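Local structure of L-serine ammonia-lyase (Rhizomucor miehei CAU432, 5C3U) at residues A[29-32]-A[36-39]; A[41-46]-A[157-162]; A[73-76]-A[81-84]; A[187-192]-A[245-250]. The protein binds pyridoxal-5'-phosphate and belongs to the pyridoxal-phosphate-dependent enzymes of alpha/beta fold. One frame throughout, in Å; residues are numbered along the deposited sequence.

Contact 1 of 4, residues A[29-32]-A[36-39]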
loop_
_atom_site.group_PDB
_atom_site.type_symbol
_atom_site.label_atom_id
_atom_site.label_comp_id
_atom_site.label_asym_id
_atom_site.label_seq_id
_atom_site.Cartn_x
_atom_site.Cartn_y
_atom_site.Cartn_z
ATOM N N ASN A 29 3.435 23.854 -0.019
ATOM C CA ASN A 29 2.319 24.475 0.712
ATOM C C ASN A 29 2.153 23.792 2.060
ATOM O O ASN A 29 1.905 24.448 3.077
ATOM C CB ASN A 29 1.019 24.430 -0.103
ATOM C CG ASN A 29 1.100 25.242 -1.390
ATOM O OD1 ASN A 29 1.657 26.340 -1.421
ATOM N ND2 ASN A 29 0.531 24.703 -2.460
ATOM N N LEU A 30 2.342 22.476 2.063
ATOM C CA LEU A 30 2.298 21.690 3.290
ATOM C C LEU A 30 3.464 21.994 4.216
ATOM O O LEU A 30 3.286 22.056 5.443
ATOM C CB LEU A 30 2.283 20.192 2.974
ATOM C CG LEU A 30 0.917 19.553 2.740
ATOM C CD1 LEU A 30 1.111 18.079 2.422
ATOM C CD2 LEU A 30 0.014 19.746 3.958
ATOM N N THR A 31 4.652 22.139 3.627
ATOM C CA THR A 31 5.844 22.471 4.402
ATOM C C THR A 31 5.661 23.799 5.127
ATOM O O THR A 31 6.000 23.908 6.314
ATOM C CB THR A 31 7.129 22.509 3.555
ATOM O OG1 THR A 31 6.978 23.452 2.493
ATOM C CG2 THR A 31 7.419 21.146 2.968
ATOM N N LYS A 32 5.088 24.781 4.434
ATOM C CA LYS A 32 4.801 26.085 5.038
ATOM C C LYS A 32 3.772 25.974 6.159
ATOM O O LYS A 32 3.984 26.494 7.258
ATOM C CB LYS A 32 4.341 27.097 3.979
ATOM C CG LYS A 32 4.413 28.544 4.449
ATOM C CD LYS A 32 4.136 29.515 3.310
ATOM C CE LYS A 32 4.619 30.918 3.661
ATOM N NZ LYS A 32 4.094 31.948 2.717
ATOM N N CYS A 36 7.510 22.326 8.788
ATOM C CA CYS A 36 8.291 21.100 8.712
ATOM C C CYS A 36 8.364 20.672 7.253
ATOM O O CYS A 36 7.371 20.776 6.552
ATOM C CB CYS A 36 7.594 20.005 9.511
ATOM S SG CYS A 36 8.477 18.444 9.450
ATOM N N ASN A 37 9.512 20.175 6.803
ATOM C CA ASN A 37 9.649 19.733 5.412
ATOM C C ASN A 37 8.892 18.435 5.133
ATOM O O ASN A 37 9.180 17.405 5.741
ATOM C CB ASN A 37 11.103 19.533 5.039
ATOM C CG ASN A 37 11.844 20.830 4.896
ATOM O OD1 ASN A 37 11.666 21.556 3.921
ATOM N ND2 ASN A 37 12.693 21.122 5.862
ATOM N N VAL A 38 7.955 18.498 4.193
ATOM C CA VAL A 38 7.147 17.344 3.815
ATOM C C VAL A 38 7.568 16.873 2.433
ATOM O O VAL A 38 7.559 17.656 1.464
ATOM C CB VAL A 38 5.636 17.686 3.857
ATOM C CG1 VAL A 38 4.780 16.520 3.364
ATOM C CG2 VAL A 38 5.234 18.072 5.275
ATOM N N PHE A 39 7.957 15.595 2.359
ATOM C CA PHE A 39 8.316 14.971 1.097
ATOM C C PHE A 39 7.327 13.853 0.797
ATOM O O PHE A 39 6.905 13.131 1.702
ATOM C CB PHE A 39 9.715 14.385 1.160
ATOM C CG PHE A 39 10.796 15.416 1.275
ATOM C CD1 PHE A 39 11.285 15.788 2.528
ATOM C CD2 PHE A 39 11.321 16.012 0.132
ATOM C CE1 PHE A 39 12.290 16.745 2.626
ATOM C CE2 PHE A 39 12.330 16.956 0.226
ATOM C CZ PHE A 39 12.807 17.325 1.475
#
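Leu-30 and Val-38 meet through single methyls, CD1 of the leucine lying 4.1 Å from CG1 of the valine, where the chain leaves helix 28-34 and strand 37-42 runs back past it. The motif is a helical link between neighbouring antiparallel strands of the mixed sheet, 24-26 and 37-42, and it illustrates how a short helix can be closed against the strand that follows it. In Leu-30, chi2 of 179° puts CD1 anti to CA and at the front of the chain, where it meets the valine.

Beside this apolar touch the backbones approach closely: Thr-31 and Asn-37 bring their CA atoms to 4.8 Å. The Cys-36 N-H makes a weak hydrogen bond to Thr-31 O at 3.3 Å, fairly straight at 160°, and Thr-31 CA-H points at Cys-36 O with a CA to O distance of 3.1 Å. The methyl of Thr-31 faces Asn-37 and Val-38, but the threonine was modelled in two conformers and the detail of that touch is doubtful; its OG1 is hydrogen-bonded to Pro-28 O within its own helix.

Farther out, Leu-30 leans on Cys-289 and Tyr-290 of helix 280-290, while Val-38 shares backbone hydrogen bonding with Ala-27 and packs on Val-307. Asn-37, its CB directed away from the helix, accepts at OD1 a weak hydrogen bond from His-26 NE2 of strand 24-26.

Contact 2 of 4, residues A[41-46]-A[157-162]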
loop_
_atom_site.group_PDB
_atom_site.type_symbol
_atom_site.label_atom_id
_atom_site.label_comp_id
_atom_site.label_asym_id
_atom_site.label_seq_id
_atom_site.Cartn_x
_atom_site.Cartn_y
_atom_site.Cartn_z
ATOM N N LYS A 41 6.674 10.432 -1.379
ATOM C CA LYS A 41 7.250 9.342 -2.180
ATOM C C LYS A 41 6.156 8.798 -3.111
ATOM O O LYS A 41 5.183 8.203 -2.649
ATOM C CB LYS A 41 7.815 8.254 -1.249
ATOM C CG LYS A 41 8.523 7.104 -1.949
ATOM C CD LYS A 41 9.651 7.593 -2.854
ATOM C CE LYS A 41 10.560 6.425 -3.223
ATOM N NZ LYS A 41 11.571 6.832 -4.250
ATOM N N MET A 42 6.295 9.039 -4.419
ATOM C CA MET A 42 5.191 8.880 -5.371
ATOM C C MET A 42 5.072 7.495 -6.035
ATOM O O MET A 42 5.400 7.322 -7.210
ATOM C CB MET A 42 5.264 9.969 -6.466
ATOM C CG MET A 42 5.314 11.393 -5.911
ATOM S SD MET A 42 3.830 11.792 -4.966
ATOM C CE MET A 42 2.622 11.758 -6.289
ATOM N N GLU A 43 4.540 6.529 -5.297
ATOM C CA GLU A 43 4.333 5.168 -5.830
ATOM C C GLU A 43 3.221 5.004 -6.889
ATOM O O GLU A 43 3.087 3.930 -7.514
ATOM C CB GLU A 43 4.164 4.200 -4.651
ATOM C CG GLU A 43 5.369 4.212 -3.718
ATOM C CD GLU A 43 6.648 3.758 -4.425
ATOM O OE1 GLU A 43 6.673 2.617 -4.932
ATOM O OE2 GLU A 43 7.625 4.540 -4.464
ATOM N N ASN A 44 2.419 6.053 -7.102
ATOM C CA ASN A 44 1.407 6.029 -8.162
ATOM C C ASN A 44 2.038 5.983 -9.543
ATOM O O ASN A 44 1.365 5.689 -10.529
ATOM C CB ASN A 44 0.454 7.231 -8.045
ATOM C CG ASN A 44 1.194 8.567 -8.003
ATOM O OD1 ASN A 44 2.234 8.699 -7.349
ATOM N ND2 ASN A 44 0.652 9.567 -8.690
ATOM N N ILE A 45 3.339 6.261 -9.601
ATOM C CA ILE A 45 4.116 6.258 -10.854
ATOM C C ILE A 45 4.606 4.846 -11.256
ATOM O O ILE A 45 5.047 4.615 -12.388
ATOM C CB ILE A 45 5.325 7.236 -10.753
ATOM C CG1 ILE A 45 4.835 8.671 -10.529
ATOM C CG2 ILE A 45 6.208 7.188 -12.008
ATOM C CD1 ILE A 45 3.890 9.167 -11.604
ATOM N N GLN A 46 4.519 3.899 -10.333
ATOM C CA GLN A 46 4.900 2.511 -10.626
ATOM C C GLN A 46 4.081 1.945 -11.772
ATOM O O GLN A 46 2.897 2.302 -11.921
ATOM C CB GLN A 46 4.664 1.626 -9.397
ATOM C CG GLN A 46 5.603 1.882 -8.233
ATOM C CD GLN A 46 7.046 1.485 -8.503
ATOM O OE1 GLN A 46 7.377 0.932 -9.548
ATOM N NE2 GLN A 46 7.910 1.773 -7.549
ATOM N N SER A 157 11.040 -3.353 0.525
ATOM C CA SER A 157 12.152 -2.714 1.233
ATOM C C SER A 157 13.002 -1.843 0.299
ATOM O O SER A 157 13.701 -0.940 0.764
ATOM C CB SER A 157 13.002 -3.762 1.962
ATOM O OG SER A 157 13.825 -4.438 1.044
ATOM N N THR A 158 12.889 -2.075 -1.014
ATOM C CA THR A 158 13.589 -1.258 -1.996
ATOM C C THR A 158 13.203 0.228 -1.878
ATOM O O THR A 158 13.989 1.112 -2.237
ATOM C CB THR A 158 13.390 -1.759 -3.448
ATOM O OG1 THR A 158 12.004 -1.689 -3.812
ATOM C CG2 THR A 158 13.898 -3.194 -3.627
ATOM N N ILE A 159 12.002 0.518 -1.375
ATOM C CA ILE A 159 11.593 1.917 -1.198
ATOM C C ILE A 159 12.564 2.710 -0.290
ATOM O O ILE A 159 12.801 3.914 -0.519
ATOM C CB ILE A 159 10.115 2.012 -0.738
ATOM C CG1 ILE A 159 9.483 3.338 -1.209
ATOM C CG2 ILE A 159 9.979 1.737 0.765
ATOM C CD1 ILE A 159 7.979 3.406 -1.039
ATOM N N VAL A 160 13.160 2.040 0.698
ATOM C CA VAL A 160 13.989 2.745 1.681
ATOM C C VAL A 160 15.384 3.038 1.133
ATOM O O VAL A 160 15.927 4.119 1.359
ATOM C CB VAL A 160 14.022 2.013 3.034
ATOM C CG1 VAL A 160 14.991 2.701 3.985
ATOM C CG2 VAL A 160 12.618 1.977 3.620
ATOM N N GLN A 161 15.931 2.085 0.379
ATOM C CA GLN A 161 17.187 2.278 -0.341
ATOM C C GLN A 161 17.108 3.507 -1.250
ATOM O O GLN A 161 18.034 4.326 -1.282
ATOM C CB GLN A 161 17.547 1.020 -1.142
ATOM N N GLU A 162 15.988 3.658 -1.955
ATOM C CA GLU A 162 15.732 4.863 -2.741
ATOM C C GLU A 162 15.664 6.122 -1.872
ATOM O O GLU A 162 16.306 7.134 -2.184
ATOM C CB GLU A 162 14.446 4.716 -3.562
ATOM C CG GLU A 162 14.609 3.935 -4.855
ATOM C CD GLU A 162 13.289 3.657 -5.566
ATOM O OE1 GLU A 162 13.124 2.520 -6.087
ATOM O OE2 GLU A 162 12.415 4.567 -5.619
#
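Lys-41 and Ile-159 lie alongside each other, pointing oppositely, and form the tightly packed part of this contact. CG of the lysine lies 3.8 Å from Ile-159 CD1, and its CE is equally close to Ile-159 CG1, so the aliphatic chain is used along much of its length. The lysine starts with CG anti to the backbone N (chi1 -176°) and then bends at chi2 (56°), which brings the ammonium to Glu-162. There NZ and OE2 form a salt bridge at 2.8 Å, the two side chains crossing at about a right angle; NZ approaches from the anti side of the carboxylate, 16° out of its plane. Thr-22 O and Gln-166 OE1 also grip NZ. Glu-162, partly exposed, gives the salt bridge its more open side.

The C-terminal end of strand 37-42 in the mixed sheet is thereby tied to helix 150-166, about 8 Å from pyridoxal-5'-phosphate as measured from the side chain of Glu-43. Glu-43 folds back so that its carboxylate rests on the same isoleucine methyl, with OE2 3.6 Å from Ile-159 CD1. Thr-22 OG1 holds OE2, and Arg-54 joins the two acids, pairing with Glu-43 OE1 and Glu-162 OE1.

Packing is looser at Gln-46, which stands off from the helix and instead donates NE2 to Glu-43 OE1 at 3.0 Å.

Contact 3 of 4, residues A[73-76]-A[81-84]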
loop_
_atom_site.group_PDB
_atom_site.type_symbol
_atom_site.label_atom_id
_atom_site.label_comp_id
_atom_site.label_asym_id
_atom_site.label_seq_id
_atom_site.Cartn_x
_atom_site.Cartn_y
_atom_site.Cartn_z
ATOM N N PHE A 73 -0.041 -17.687 -12.504
ATOM C CA PHE A 73 -0.224 -16.918 -11.274
ATOM C C PHE A 73 -1.722 -16.821 -11.015
ATOM O O PHE A 73 -2.485 -16.648 -11.940
ATOM C CB PHE A 73 0.349 -15.503 -11.403
ATOM C CG PHE A 73 1.853 -15.431 -11.356
ATOM C CD1 PHE A 73 2.548 -15.825 -10.212
ATOM C CD2 PHE A 73 2.566 -14.896 -12.406
ATOM C CE1 PHE A 73 3.938 -15.730 -10.154
ATOM C CE2 PHE A 73 3.961 -14.799 -12.355
ATOM C CZ PHE A 73 4.641 -15.228 -11.230
ATOM N N VAL A 74 -2.136 -16.945 -9.761
ATOM C CA VAL A 74 -3.558 -16.868 -9.416
ATOM C C VAL A 74 -3.674 -15.792 -8.344
ATOM O O VAL A 74 -2.896 -15.777 -7.379
ATOM C CB VAL A 74 -4.079 -18.229 -8.874
ATOM C CG1 VAL A 74 -5.553 -18.135 -8.482
ATOM C CG2 VAL A 74 -3.862 -19.333 -9.918
ATOM N N CYS A 75 -4.636 -14.888 -8.493
ATOM C CA CYS A 75 -4.782 -13.829 -7.505
ATOM C C CYS A 75 -6.192 -13.283 -7.444
ATOM O O CYS A 75 -6.790 -13.003 -8.480
ATOM C CB CYS A 75 -3.786 -12.693 -7.794
ATOM S SG CYS A 75 -3.633 -11.512 -6.433
ATOM N N GLY A 76 -6.696 -13.138 -6.220
ATOM C CA GLY A 76 -7.938 -12.394 -5.953
ATOM C C GLY A 76 -7.788 -11.398 -4.791
ATOM O O GLY A 76 -8.795 -10.904 -4.265
ATOM N N THR A 81 -3.181 -5.465 -5.958
ATOM C CA THR A 81 -2.455 -6.726 -6.090
ATOM C C THR A 81 -2.771 -7.378 -7.432
ATOM O O THR A 81 -1.847 -7.760 -8.158
ATOM C CB THR A 81 -2.771 -7.674 -4.937
ATOM O OG1 THR A 81 -2.649 -6.922 -3.726
ATOM C CG2 THR A 81 -1.765 -8.853 -4.918
ATOM N N VAL A 82 -4.055 -7.459 -7.792
ATOM C CA VAL A 82 -4.403 -8.147 -9.035
ATOM C C VAL A 82 -3.847 -7.380 -10.212
ATOM O O VAL A 82 -3.377 -7.989 -11.160
ATOM C CB VAL A 82 -5.910 -8.500 -9.216
ATOM C CG1 VAL A 82 -6.359 -9.428 -8.080
ATOM C CG2 VAL A 82 -6.817 -7.262 -9.328
ATOM N N LEU A 83 -3.838 -6.051 -10.128
ATOM C CA LEU A 83 -3.276 -5.262 -11.249
ATOM C C LEU A 83 -1.764 -5.510 -11.423
ATOM O O LEU A 83 -1.257 -5.578 -12.557
ATOM C CB LEU A 83 -3.581 -3.772 -11.066
ATOM C CG LEU A 83 -5.055 -3.444 -11.309
ATOM C CD1 LEU A 83 -5.394 -2.080 -10.707
ATOM C CD2 LEU A 83 -5.316 -3.433 -12.814
ATOM N N ALA A 84 -1.044 -5.611 -10.301
ATOM C CA ALA A 84 0.389 -5.846 -10.306
ATOM C C ALA A 84 0.674 -7.238 -10.848
ATOM O O ALA A 84 1.578 -7.407 -11.672
ATOM C CB ALA A 84 0.981 -5.695 -8.900
#
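The flat peptide group joining Cys-75 to Gly-76 receives Val-82 over one face: methyl CG1 stands above the plane, 3.6 Å from Cys-75 O and 4.0 Å from Gly-76 CA. The N-H of that same group is hydrogen-bonded to Tyr-143 OH, so the peptide is packed by a methyl and anchored by a hydroxyl group.

The sulfur of Cys-75 touches a methyl of each of two successive helix residues. With SG anti to the backbone N (chi1 -167°) it comes within 3.8 Å of Val-82 CG1 and 3.6 Å of Thr-81 CG2. No hydrogen bond spans the two segments, and the contact is one of packing between buried groups.

The example is the first strand-to-helix step of a beta-alpha-beta unit, in which strand 72-75 of the parallel sheet passes through a short loop into helix 79-92 and then into strand 95-100. Val-82 also lies on Ile-98 and Val-100 of that next strand, and Cys-75 on Ile-98, so the side chains of both lie in the layer between helix and sheet.

Thr-81 divides its duties. Its methyl, anti to the backbone N, turns to the sulfur, while OG1 hydrogen-bonds back to Ser-77 O within the connecting loop. Its side chain is about 6 Å from the bound pyridoxal-5'-phosphate.

Contact 4 of 4, residues A[187-192]-A[245-250]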
loop_
_atom_site.group_PDB
_atom_site.type_symbol
_atom_site.label_atom_id
_atom_site.label_comp_id
_atom_site.label_asym_id
_atom_site.label_seq_id
_atom_site.Cartn_x
_atom_site.Cartn_y
_atom_site.Cartn_z
ATOM N N GLY A 187 8.420 -4.263 4.898
ATOM C CA GLY A 187 9.515 -3.847 4.030
ATOM C C GLY A 187 10.150 -2.528 4.478
ATOM O O GLY A 187 11.371 -2.370 4.446
ATOM N N VAL A 188 9.323 -1.577 4.901
ATOM C CA VAL A 188 9.847 -0.297 5.377
ATOM C C VAL A 188 10.756 -0.494 6.603
ATOM O O VAL A 188 11.924 -0.056 6.612
ATOM C CB VAL A 188 8.709 0.716 5.629
ATOM C CG1 VAL A 188 9.237 1.986 6.280
ATOM C CG2 VAL A 188 8.051 1.074 4.294
ATOM N N ILE A 189 10.253 -1.206 7.598
ATOM C CA ILE A 189 11.044 -1.433 8.802
ATOM C C ILE A 189 12.334 -2.208 8.476
ATOM O O ILE A 189 13.431 -1.835 8.924
ATOM C CB ILE A 189 10.231 -2.169 9.867
ATOM C CG1 ILE A 189 9.086 -1.283 10.372
ATOM C CG2 ILE A 189 11.129 -2.583 11.029
ATOM C CD1 ILE A 189 8.040 -2.072 11.127
ATOM N N MET A 190 12.212 -3.259 7.672
ATOM C CA MET A 190 13.390 -4.039 7.272
ATOM C C MET A 190 14.400 -3.216 6.478
ATOM O O MET A 190 15.605 -3.310 6.724
ATOM C CB MET A 190 12.984 -5.305 6.516
ATOM C CG MET A 190 12.355 -6.344 7.424
ATOM S SD MET A 190 11.524 -7.693 6.553
ATOM C CE MET A 190 12.090 -9.050 7.577
ATOM N N GLY A 191 13.910 -2.413 5.528
ATOM C CA GLY A 191 14.748 -1.449 4.814
ATOM C C GLY A 191 15.463 -0.462 5.724
ATOM O O GLY A 191 16.643 -0.151 5.504
ATOM N N LEU A 192 14.758 0.023 6.747
ATOM C CA LEU A 192 15.336 0.993 7.691
ATOM C C LEU A 192 16.463 0.364 8.517
ATOM O O LEU A 192 17.498 0.991 8.759
ATOM C CB LEU A 192 14.253 1.579 8.610
ATOM C CG LEU A 192 13.252 2.551 7.965
ATOM C CD1 LEU A 192 12.165 2.904 8.967
ATOM C CD2 LEU A 192 13.924 3.817 7.473
ATOM N N LEU A 245 3.725 -7.531 13.781
ATOM C CA LEU A 245 3.679 -7.465 15.248
ATOM C C LEU A 245 5.062 -7.686 15.854
ATOM O O LEU A 245 5.473 -6.978 16.785
ATOM C CB LEU A 245 2.669 -8.494 15.766
ATOM C CG LEU A 245 2.205 -8.412 17.235
ATOM C CD1 LEU A 245 1.505 -7.092 17.521
ATOM C CD2 LEU A 245 1.282 -9.572 17.577
ATOM N N GLU A 246 5.782 -8.669 15.318
ATOM C CA GLU A 246 7.148 -8.974 15.730
ATOM C C GLU A 246 8.097 -7.785 15.521
ATOM O O GLU A 246 8.829 -7.400 16.438
ATOM C CB GLU A 246 7.633 -10.230 14.982
ATOM C CG GLU A 246 9.129 -10.501 15.006
ATOM C CD GLU A 246 9.486 -11.879 14.461
ATOM O OE1 GLU A 246 8.822 -12.356 13.509
ATOM O OE2 GLU A 246 10.443 -12.488 14.989
ATOM N N LEU A 247 8.077 -7.193 14.324
ATOM C CA LEU A 247 8.918 -6.023 14.035
ATOM C C LEU A 247 8.520 -4.807 14.875
ATOM O O LEU A 247 9.362 -3.974 15.210
ATOM C CB LEU A 247 8.870 -5.661 12.535
ATOM C CG LEU A 247 9.483 -6.680 11.574
ATOM C CD1 LEU A 247 9.083 -6.391 10.132
ATOM C CD2 LEU A 247 10.998 -6.743 11.697
ATOM N N SER A 248 7.243 -4.713 15.225
ATOM C CA SER A 248 6.746 -3.576 16.001
ATOM C C SER A 248 7.339 -3.547 17.415
ATOM O O SER A 248 7.390 -2.491 18.035
ATOM C CB SER A 248 5.209 -3.546 16.039
ATOM O OG SER A 248 4.664 -4.388 17.048
ATOM N N LEU A 249 7.807 -4.697 17.900
ATOM C CA LEU A 249 8.448 -4.774 19.226
ATOM C C LEU A 249 9.901 -4.280 19.218
ATOM O O LEU A 249 10.410 -3.848 20.247
ATOM C CB LEU A 249 8.401 -6.198 19.799
ATOM C CG LEU A 249 7.089 -6.981 19.948
ATOM C CD1 LEU A 249 7.392 -8.428 20.320
ATOM C CD2 LEU A 249 6.132 -6.345 20.950
ATOM N N ASN A 250 10.554 -4.332 18.058
ATOM C CA ASN A 250 11.994 -4.036 17.943
ATOM C C ASN A 250 12.363 -2.768 17.160
ATOM O O ASN A 250 13.544 -2.498 16.926
ATOM C CB ASN A 250 12.707 -5.239 17.327
ATOM C CG ASN A 250 12.415 -6.521 18.069
ATOM O OD1 ASN A 250 12.697 -6.636 19.264
ATOM N ND2 ASN A 250 11.830 -7.492 17.369
#
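Ile-189 and Leu-247 mark the closest passage of the two helical segments, with their CA atoms 7.3 Å apart and no hydrogen bond between the backbones. Both side chains start toward the partner helix and overlap side by side, head to tail. Ile-189 brings two methyls to one atom: CD1 lies 3.9 Å from Leu-247 CB and CG2 4.1 Å from it, so the isoleucine grasps the root of the leucine as a fork. The torsions explain this, CG2 being anti to the backbone N while CG1, beside that N (chi1 -66°), carries CD1 forward.

In the fold, helix 183-194 is the crossover between the parallel strands 174-178 and 202-207, and helix 242-250 leads into strand 253-258 at the margin of the same sheet. The contact thus pairs helices attached to neighbouring strands, and His-251, which follows segment 245-250, packs on Ile-189 as well.

Toward the partly open side Met-190 provides a lighter touch, its CG 4.2 Å from Leu-247 CD1, while Trp-153 of helix 150-166 lies against the methionine. Away from the interface, Ser-248 is bound into its own helix: OG donates to Leu-245 O at 2.7 Å, meeting the carbonyl at 121° and tilted 25° from its plane. Phe-213 and Val-217 of helix 212-219 pack on that serine.

In the fold
From the N terminus, contact 1 closes a very short loop, folding helix 28-34 onto strand 37-42. Contact 2 opens on the same strand, two residues after contact 1 ends, and closes a long loop of 110 residues by bringing helix 150-166 to the strand's end. Contact 3 is nested inside that loop, where it sets the helix of a beta-alpha-beta unit against its first strand in the parallel sheet; it lies across the chain's centre from contact 1. Contact 4 follows in series and pairs two helices attached to the mixed sheet. It adjoins contact 2, since Val-160 packs on Val-188, Gly-191 and Leu-192, and Ser-157 on Gly-187. No contacts cross.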